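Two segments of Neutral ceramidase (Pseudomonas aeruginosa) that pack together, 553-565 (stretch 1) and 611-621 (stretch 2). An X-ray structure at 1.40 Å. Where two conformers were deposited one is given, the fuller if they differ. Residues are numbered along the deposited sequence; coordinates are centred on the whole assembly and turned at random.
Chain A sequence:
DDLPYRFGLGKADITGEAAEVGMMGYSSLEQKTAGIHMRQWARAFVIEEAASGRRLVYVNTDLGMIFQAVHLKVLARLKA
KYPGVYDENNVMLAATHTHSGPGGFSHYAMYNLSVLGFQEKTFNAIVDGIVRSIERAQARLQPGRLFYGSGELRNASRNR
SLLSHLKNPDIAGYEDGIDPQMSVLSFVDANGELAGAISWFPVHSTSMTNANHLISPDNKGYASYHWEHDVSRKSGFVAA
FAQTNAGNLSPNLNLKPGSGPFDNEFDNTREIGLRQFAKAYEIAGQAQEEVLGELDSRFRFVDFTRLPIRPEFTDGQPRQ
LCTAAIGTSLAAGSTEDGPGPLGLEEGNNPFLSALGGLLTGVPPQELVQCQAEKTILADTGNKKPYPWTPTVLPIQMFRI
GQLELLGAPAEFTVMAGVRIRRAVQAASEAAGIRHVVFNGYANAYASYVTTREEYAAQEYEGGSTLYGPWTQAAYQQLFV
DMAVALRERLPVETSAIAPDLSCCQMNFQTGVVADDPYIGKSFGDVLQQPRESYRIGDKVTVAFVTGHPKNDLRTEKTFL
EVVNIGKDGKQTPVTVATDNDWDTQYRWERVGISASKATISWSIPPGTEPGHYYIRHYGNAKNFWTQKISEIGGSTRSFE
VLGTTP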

ATOM      1  N   LEU A 553      15.092   0.496  12.323  1.00 14.10           N
ATOM      2  CA  LEU A 553      13.821   1.073  11.812  1.00 13.77           C
ATOM      3  C   LEU A 553      12.926   1.607  12.899  1.00 13.88           C
ATOM      4  O   LEU A 553      11.922   2.284  12.627  1.00 13.65           O
ATOM      5  CB  LEU A 553      13.040   0.004  11.064  1.00 13.25           C
ATOM      6  CG  LEU A 553      13.828  -0.728   9.996  1.00 15.62           C
ATOM      7  CD1 LEU A 553      12.938  -1.717   9.259  1.00 17.08           C
ATOM      8  CD2 LEU A 553      14.384   0.230   9.037  1.00 17.97           C
ATOM      9  N   ARG A 554      13.267   1.253  14.136  1.00 13.94           N
ATOM     10  CA  ARG A 554      12.477   1.635  15.299  1.00 13.58           C
ATOM     11  C   ARG A 554      11.008   1.178  15.165  1.00 14.20           C
ATOM     12  O   ARG A 554      10.066   1.911  15.444  1.00 13.74           O
ATOM     13  CB  ARG A 554      12.627   3.133  15.602  1.00 13.49           C
ATOM     14  CG  ARG A 554      14.103   3.486  15.866  1.00 14.32           C
ATOM     15  CD  ARG A 554      14.297   4.738  16.688  1.00 16.85           C
ATOM     16  NE  ARG A 554      13.841   4.590  18.073  1.00 17.11           N
ATOM     17  CZ  ARG A 554      14.533   3.994  19.042  1.00 16.02           C
ATOM     18  NH1 ARG A 554      14.007   3.928  20.260  1.00 17.82           N
ATOM     19  NH2 ARG A 554      15.726   3.457  18.787  1.00 16.07           N
ATOM     20  N   THR A 555      10.879  -0.064  14.710  1.00 13.83           N
ATOM     21  CA  THR A 555       9.610  -0.714  14.455  1.00 14.43           C
ATOM     22  C   THR A 555       8.798  -0.745  15.770  1.00 14.23           C
ATOM     23  O   THR A 555       9.325  -1.168  16.842  1.00 15.31           O
ATOM     24  CB  THR A 555       9.897  -2.118  13.920  1.00 14.49           C
ATOM     25  OG1 THR A 555      10.669  -2.041  12.702  1.00 16.11           O
ATOM     26  CG2 THR A 555       8.608  -2.928  13.709  1.00 15.21           C
ATOM     27  N   GLU A 556       7.539  -0.297  15.702  1.00 14.69           N
ATOM     28  CA  GLU A 556       6.618  -0.210  16.854  1.00 15.64           C
ATOM     29  C   GLU A 556       7.080   0.802  17.895  1.00 16.16           C
ATOM     30  O   GLU A 556       6.523   0.875  19.008  1.00 18.00           O
ATOM     31  CB  GLU A 556       6.368  -1.580  17.505  1.00 15.95           C
ATOM     32  CG  GLU A 556       5.800  -2.660  16.533  1.00 16.83           C
ATOM     33  CD  GLU A 556       4.374  -2.382  16.033  1.00 18.58           C
ATOM     34  OE1 GLU A 556       3.606  -1.625  16.656  1.00 22.03           O
ATOM     35  OE2 GLU A 556       3.984  -3.023  15.059  1.00 16.60           O
ATOM     36  N   LYS A 557       8.123   1.550  17.533  1.00 15.56           N
ATOM     37  CA  LYS A 557       8.622   2.641  18.364  0.50 16.11           C
ATOM     38  C   LYS A 557       8.640   3.955  17.581  1.00 15.41           C
ATOM     39  O   LYS A 557       7.832   4.127  16.648  1.00 15.13           O
ATOM     40  CB  LYS A 557       9.973   2.271  18.986  0.50 15.92           C
ATOM     41  CG  LYS A 557       9.887   1.013  19.885  0.50 16.75           C
ATOM     42  CD  LYS A 557      11.273   0.567  20.345  0.50 17.63           C
ATOM     43  CE  LYS A 557      11.706   1.318  21.599  0.50 19.52           C
ATOM     44  NZ  LYS A 557      13.101   0.967  22.004  0.50 19.80           N
ATOM     45  N   THR A 558       9.526   4.891  17.931  1.00 15.27           N
ATOM     46  CA  THR A 558       9.476   6.202  17.319  1.00 14.80           C
ATOM     47  C   THR A 558      10.822   6.908  17.326  1.00 14.68           C
ATOM     48  O   THR A 558      11.670   6.679  18.180  1.00 14.67           O
ATOM     49  CB  THR A 558       8.408   7.101  18.039  1.00 15.27           C
ATOM     50  OG1 THR A 558       8.269   8.362  17.368  1.00 15.22           O
ATOM     51  CG2 THR A 558       8.743   7.285  19.539  1.00 16.00           C
ATOM     52  N   PHE A 559      11.025   7.771  16.351  1.00 13.56           N
ATOM     53  CA  PHE A 559      12.199   8.649  16.348  1.00 14.16           C
ATOM     54  C   PHE A 559      11.992   9.907  17.162  1.00 14.66           C
ATOM     55  O   PHE A 559      12.947  10.676  17.375  1.00 15.23           O
ATOM     56  CB  PHE A 559      12.575   9.026  14.905  1.00 14.17           C
ATOM     57  CG  PHE A 559      13.170   7.883  14.125  1.00 14.25           C
ATOM     58  CD1 PHE A 559      14.513   7.525  14.313  1.00 13.94           C
ATOM     59  CD2 PHE A 559      12.392   7.125  13.245  1.00 13.78           C
ATOM     60  CE1 PHE A 559      15.077   6.472  13.618  1.00 14.83           C
ATOM     61  CE2 PHE A 559      12.953   6.060  12.537  1.00 13.40           C
ATOM     62  CZ  PHE A 559      14.302   5.713  12.740  1.00 14.20           C
ATOM     63  N   LEU A 560      10.759  10.147  17.601  1.00 14.38           N
ATOM     64  CA  LEU A 560      10.445  11.398  18.272  1.00 14.55           C
ATOM     65  C   LEU A 560       9.214  11.258  19.146  1.00 14.91           C
ATOM     66  O   LEU A 560       8.306  10.478  18.878  1.00 14.39           O
ATOM     67  CB  LEU A 560      10.225  12.532  17.265  1.00 14.24           C
ATOM     68  CG  LEU A 560       8.919  12.532  16.453  1.00 12.44           C
ATOM     69  CD1 LEU A 560       7.795  13.342  17.141  1.00 14.92           C
ATOM     70  CD2 LEU A 560       9.160  12.982  15.008  1.00 13.61           C
ATOM     71  N   GLU A 561       9.183  12.079  20.177  1.00 15.04           N
ATOM     72  CA  GLU A 561       8.024  12.196  21.051  1.00 16.67           C
ATOM     73  C   GLU A 561       7.844  13.674  21.352  1.00 16.96           C
ATOM     74  O   GLU A 561       8.832  14.370  21.607  1.00 17.55           O
ATOM     75  CB  GLU A 561       8.261  11.414  22.347  1.00 16.97           C
ATOM     76  CG  GLU A 561       8.063   9.901  22.199  1.00 17.75           C
ATOM     77  CD  GLU A 561       8.471   9.091  23.436  1.00 20.06           C
ATOM     78  OE1 GLU A 561       9.075   9.659  24.385  1.00 23.28           O
ATOM     79  OE2 GLU A 561       8.197   7.868  23.434  1.00 24.58           O
ATOM     80  N   VAL A 562       6.599  14.152  21.301  1.00 17.35           N
ATOM     81  CA  VAL A 562       6.213  15.446  21.871  1.00 16.75           C
ATOM     82  C   VAL A 562       5.635  15.128  23.230  1.00 18.17           C
ATOM     83  O   VAL A 562       4.664  14.362  23.320  1.00 17.68           O
ATOM     84  CB  VAL A 562       5.172  16.196  21.032  1.00 16.87           C
ATOM     85  CG1 VAL A 562       4.917  17.557  21.631  1.00 17.72           C
ATOM     86  CG2 VAL A 562       5.675  16.378  19.609  1.00 14.87           C
ATOM     87  N   VAL A 563       6.240  15.721  24.262  1.00 19.32           N
ATOM     88  CA  VAL A 563       5.927  15.380  25.644  1.00 20.67           C
ATOM     89  C   VAL A 563       5.318  16.569  26.378  1.00 21.42           C
ATOM     90  O   VAL A 563       5.904  17.658  26.393  1.00 20.78           O
ATOM     91  CB  VAL A 563       7.180  14.863  26.394  1.00 20.22           C
ATOM     92  CG1 VAL A 563       6.817  14.449  27.834  1.00 20.14           C
ATOM     93  CG2 VAL A 563       7.818  13.682  25.678  1.00 21.18           C
ATOM     94  N   ASN A 564       4.142  16.342  26.966  1.00 22.96           N
ATOM     95  CA  ASN A 564       3.406  17.313  27.771  1.00 25.03           C
ATOM     96  C   ASN A 564       3.798  17.132  29.243  1.00 25.79           C
ATOM     97  O   ASN A 564       3.712  16.017  29.771  1.00 26.17           O
ATOM     98  CB  ASN A 564       1.897  17.064  27.575  1.00 25.71           C
ATOM     99  CG  ASN A 564       1.002  18.066  28.317  1.00 28.18           C
ATOM    100  OD1 ASN A 564       1.432  19.142  28.736  1.00 30.41           O
ATOM    101  ND2 ASN A 564      -0.276  17.717  28.440  1.00 31.60           N
ATOM    102  N   ILE A 565       4.256  18.209  29.887  1.00 26.72           N
ATOM    103  CA  ILE A 565       4.614  18.161  31.327  1.00 28.09           C
ATOM    104  C   ILE A 565       3.763  19.113  32.175  1.00 29.52           C
ATOM    105  O   ILE A 565       4.122  19.454  33.314  1.00 29.22           O
ATOM    106  CB  ILE A 565       6.117  18.405  31.582  1.00 27.91           C
ATOM    107  CG1 ILE A 565       6.610  19.612  30.773  1.00 27.48           C
ATOM    108  CG2 ILE A 565       6.913  17.131  31.281  1.00 28.60           C
ATOM    109  CD1 ILE A 565       8.045  20.024  31.065  1.00 27.80           C
ATOM    110  N   GLY A 611       0.213  24.973  28.096  0.50 29.28           N
ATOM    111  CA  GLY A 611       1.114  24.395  29.092  0.50 28.66           C
ATOM    112  C   GLY A 611       2.539  24.266  28.593  0.50 28.18           C
ATOM    113  O   GLY A 611       2.930  24.937  27.639  0.50 28.11           O
ATOM    114  N   HIS A 612       3.312  23.406  29.250  1.00 27.51           N
ATOM    115  CA  HIS A 612       4.718  23.211  28.920  1.00 26.92           C
ATOM    116  C   HIS A 612       4.979  21.856  28.266  1.00 25.59           C
ATOM    117  O   HIS A 612       4.418  20.834  28.680  1.00 25.26           O
ATOM    118  CB  HIS A 612       5.574  23.414  30.172  1.00 27.38           C
ATOM    119  CG  HIS A 612       5.537  24.824  30.680  1.00 29.09           C
ATOM    120  ND1 HIS A 612       4.605  25.262  31.600  1.00 31.32           N
ATOM    121  CD2 HIS A 612       6.281  25.908  30.355  1.00 29.80           C
ATOM    122  CE1 HIS A 612       4.798  26.548  31.839  1.00 31.10           C
ATOM    123  NE2 HIS A 612       5.804  26.965  31.091  1.00 31.36           N
ATOM    124  N   TYR A 613       5.835  21.875  27.245  1.00 23.62           N
ATOM    125  CA  TYR A 613       6.115  20.712  26.420  1.00 22.35           C
ATOM    126  C   TYR A 613       7.608  20.622  26.137  1.00 21.63           C
ATOM    127  O   TYR A 613       8.325  21.621  26.234  1.00 21.69           O
ATOM    128  CB  TYR A 613       5.386  20.855  25.078  1.00 22.13           C
ATOM    129  CG  TYR A 613       3.877  20.796  25.167  1.00 21.41           C
ATOM    130  CD1 TYR A 613       3.204  19.606  24.890  1.00 21.91           C
ATOM    131  CD2 TYR A 613       3.119  21.929  25.505  1.00 21.22           C
ATOM    132  CE1 TYR A 613       1.823  19.524  24.959  1.00 22.06           C
ATOM    133  CE2 TYR A 613       1.721  21.858  25.590  1.00 22.73           C
ATOM    134  CZ  TYR A 613       1.082  20.644  25.311  1.00 23.87           C
ATOM    135  OH  TYR A 613      -0.294  20.543  25.374  1.00 24.31           O
ATOM    136  N   TYR A 614       8.081  19.438  25.769  1.00 21.24           N
ATOM    137  CA  TYR A 614       9.407  19.343  25.171  1.00 20.92           C
ATOM    138  C   TYR A 614       9.421  18.250  24.117  1.00 19.74           C
ATOM    139  O   TYR A 614       8.458  17.497  23.995  1.00 20.16           O
ATOM    140  CB  TYR A 614      10.487  19.114  26.230  1.00 21.70           C
ATOM    141  CG  TYR A 614      10.433  17.792  26.972  1.00 22.48           C
ATOM    142  CD1 TYR A 614       9.729  17.666  28.182  1.00 23.54           C
ATOM    143  CD2 TYR A 614      11.131  16.685  26.503  1.00 22.87           C
ATOM    144  CE1 TYR A 614       9.705  16.456  28.872  1.00 23.21           C
ATOM    145  CE2 TYR A 614      11.129  15.489  27.196  1.00 22.71           C
ATOM    146  CZ  TYR A 614      10.407  15.378  28.375  1.00 24.53           C
ATOM    147  OH  TYR A 614      10.413  14.183  29.050  1.00 25.22           O
ATOM    148  N   ILE A 615      10.498  18.166  23.352  1.00 18.91           N
ATOM    149  CA  ILE A 615      10.599  17.147  22.309  1.00 18.31           C
ATOM    150  C   ILE A 615      11.774  16.215  22.616  1.00 17.89           C
ATOM    151  O   ILE A 615      12.876  16.672  22.936  1.00 17.66           O
ATOM    152  CB  ILE A 615      10.706  17.804  20.897  1.00 17.71           C
ATOM    153  CG1 ILE A 615       9.376  18.489  20.531  1.00 18.50           C
ATOM    154  CG2 ILE A 615      11.110  16.769  19.823  1.00 17.80           C
ATOM    155  CD1 ILE A 615       9.421  19.372  19.294  1.00 19.97           C
ATOM    156  N   ARG A 616      11.516  14.910  22.571  1.00 17.54           N
ATOM    157  CA  ARG A 616      12.541  13.899  22.742  1.00 17.78           C
ATOM    158  C   ARG A 616      12.848  13.207  21.406  1.00 16.69           C
ATOM    159  O   ARG A 616      11.927  12.880  20.625  1.00 16.39           O
ATOM    160  CB  ARG A 616      12.092  12.877  23.791  1.00 18.57           C
ATOM    161  CG  ARG A 616      13.113  11.847  24.163  1.00 21.76           C
ATOM    162  CD  ARG A 616      12.745  11.162  25.471  1.00 24.74           C
ATOM    163  NE  ARG A 616      13.699  10.097  25.769  1.00 25.27           N
ATOM    164  CZ  ARG A 616      13.669   9.350  26.866  1.00 26.92           C
ATOM    165  NH1 ARG A 616      14.577   8.402  27.043  1.00 27.42           N
ATOM    166  NH2 ARG A 616      12.714   9.543  27.768  1.00 28.12           N
ATOM    167  N   HIS A 617      14.131  12.965  21.159  1.00 16.76           N
ATOM    168  CA  HIS A 617      14.580  12.233  19.987  1.00 16.19           C
ATOM    169  C   HIS A 617      15.198  10.895  20.384  1.00 16.44           C
ATOM    170  O   HIS A 617      15.944  10.818  21.353  1.00 16.35           O
ATOM    171  CB  HIS A 617      15.594  13.066  19.178  1.00 15.89           C
ATOM    172  CG  HIS A 617      16.314  12.299  18.114  1.00 16.53           C
ATOM    173  ND1 HIS A 617      15.660  11.599  17.115  1.00 13.35           N
ATOM    174  CD2 HIS A 617      17.641  12.184  17.850  1.00 15.49           C
ATOM    175  CE1 HIS A 617      16.559  11.053  16.312  1.00 16.54           C
ATOM    176  NE2 HIS A 617      17.764  11.383  16.745  1.00 16.89           N
ATOM    177  N   TYR A 618      14.849   9.847  19.644  1.00 16.31           N
ATOM    178  CA  TYR A 618      15.471   8.527  19.772  1.00 16.08           C
ATOM    179  C   TYR A 618      16.073   8.150  18.428  1.00 15.66           C
ATOM    180  O   TYR A 618      15.402   8.304  17.406  1.00 15.98           O
ATOM    181  CB  TYR A 618      14.417   7.477  20.119  1.00 17.09           C
ATOM    182  CG  TYR A 618      13.619   7.703  21.367  1.00 17.87           C
ATOM    183  CD1 TYR A 618      13.964   7.044  22.543  1.00 18.49           C
ATOM    184  CD2 TYR A 618      12.501   8.533  21.384  1.00 17.15           C
ATOM    185  CE1 TYR A 618      13.219   7.212  23.697  1.00 20.66           C
ATOM    186  CE2 TYR A 618      11.743   8.713  22.532  1.00 19.18           C
ATOM    187  CZ  TYR A 618      12.124   8.049  23.694  1.00 19.61           C
ATOM    188  OH  TYR A 618      11.388   8.193  24.860  1.00 20.99           O
ATOM    189  N   GLY A 619      17.310   7.659  18.419  1.00 14.35           N
ATOM    190  CA  GLY A 619      17.984   7.214  17.197  1.00 15.31           C
ATOM    191  C   GLY A 619      18.979   6.101  17.502  1.00 14.67           C
ATOM    192  O   GLY A 619      18.996   5.569  18.617  1.00 17.11           O
ATOM    193  N   ASN A 620      19.799   5.748  16.521  1.00 15.70           N
ATOM    194  CA  ASN A 620      20.780   4.675  16.672  1.00 15.13           C
ATOM    195  C   ASN A 620      22.016   5.028  15.883  1.00 15.96           C
ATOM    196  O   ASN A 620      21.920   5.617  14.797  1.00 16.31           O
ATOM    197  CB  ASN A 620      20.201   3.319  16.198  1.00 15.53           C
ATOM    198  CG  ASN A 620      18.952   2.922  16.965  1.00 15.09           C
ATOM    199  OD1 ASN A 620      17.856   3.403  16.655  1.00 17.19           O
ATOM    200  ND2 ASN A 620      19.104   2.063  18.001  1.00 15.69           N
ATOM    201  N   ALA A 621      23.179   4.683  16.429  1.00 16.39           N
ATOM    202  CA  ALA A 621      24.451   4.992  15.779  1.00 17.05           C
ATOM    203  C   ALA A 621      25.340   3.760  15.620  1.00 16.86           C
ATOM    204  O   ALA A 621      25.303   2.867  16.462  1.00 19.14           O
ATOM    205  CB  ALA A 621      25.184   6.070  16.563  1.00 17.78           C
TER

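How does the loop at the start of stretch 1 reach the second strand? A type II turn from Arg554 to Lys557, closed by Lys557 N to Arg554 O at 2.9 Å, precedes the strand, and the buried Arg554 points toward stretch 2. Its long side chain serves both stretches: NE donates to Thr558 O (3.0 Å), while NH2 donates to Asn620 OD1 (3.0 Å), which lies at the edge of the guanidinium. Tyr618 CB covers one face of that group, 3.6 Å from Arg554 NH1.

What anchors the entry to the strand? The CA-to-CB bond of Phe559 points away, though CB still touches stretch 2, and its carbonyl takes two hydrogen bonds: Tyr618 N lies 3.1 Å from Phe559 O, and His617 ND1 lies 2.9 Å from the same oxygen. The histidine thus meets the backbone with a ring nitrogen, at the ring edge.

How do the strands then pair, and what do the side chains add on the two faces? They run antiparallel, with Leu560, Val562 and Asn564 on one face and Glu561 and Val563 on the other. Glu561 N donates to Arg616 O and Arg616 N to Glu561 O, each at 2.9 Å; Glu561 also accepts a hydrogen bond at OE1 from Tyr618 OH (2.8 Å), so a partly exposed carboxylate finds a polar partner. Buried Val562 follows, its CG1 4.2 Å from Tyr613 CD1 and its CG2 4.4 Å from Ile615 CG1. Val563 N to Tyr614 O and Tyr614 N to Val563 O repeat the backbone pattern, again at 2.9 Å, and Val563 CB sits over the Tyr614 ring, 3.9 Å from its centroid, a CH-pi contact suited to a compact branched side chain. Beyond it, Asn564 places OD1 over a face of the Tyr613 ring. Ile565 N to His612 O, also 2.9 Å, extends the ladder, and Ile565 CG2 meets the ring edge, 3.7 Å from Tyr614 CE1.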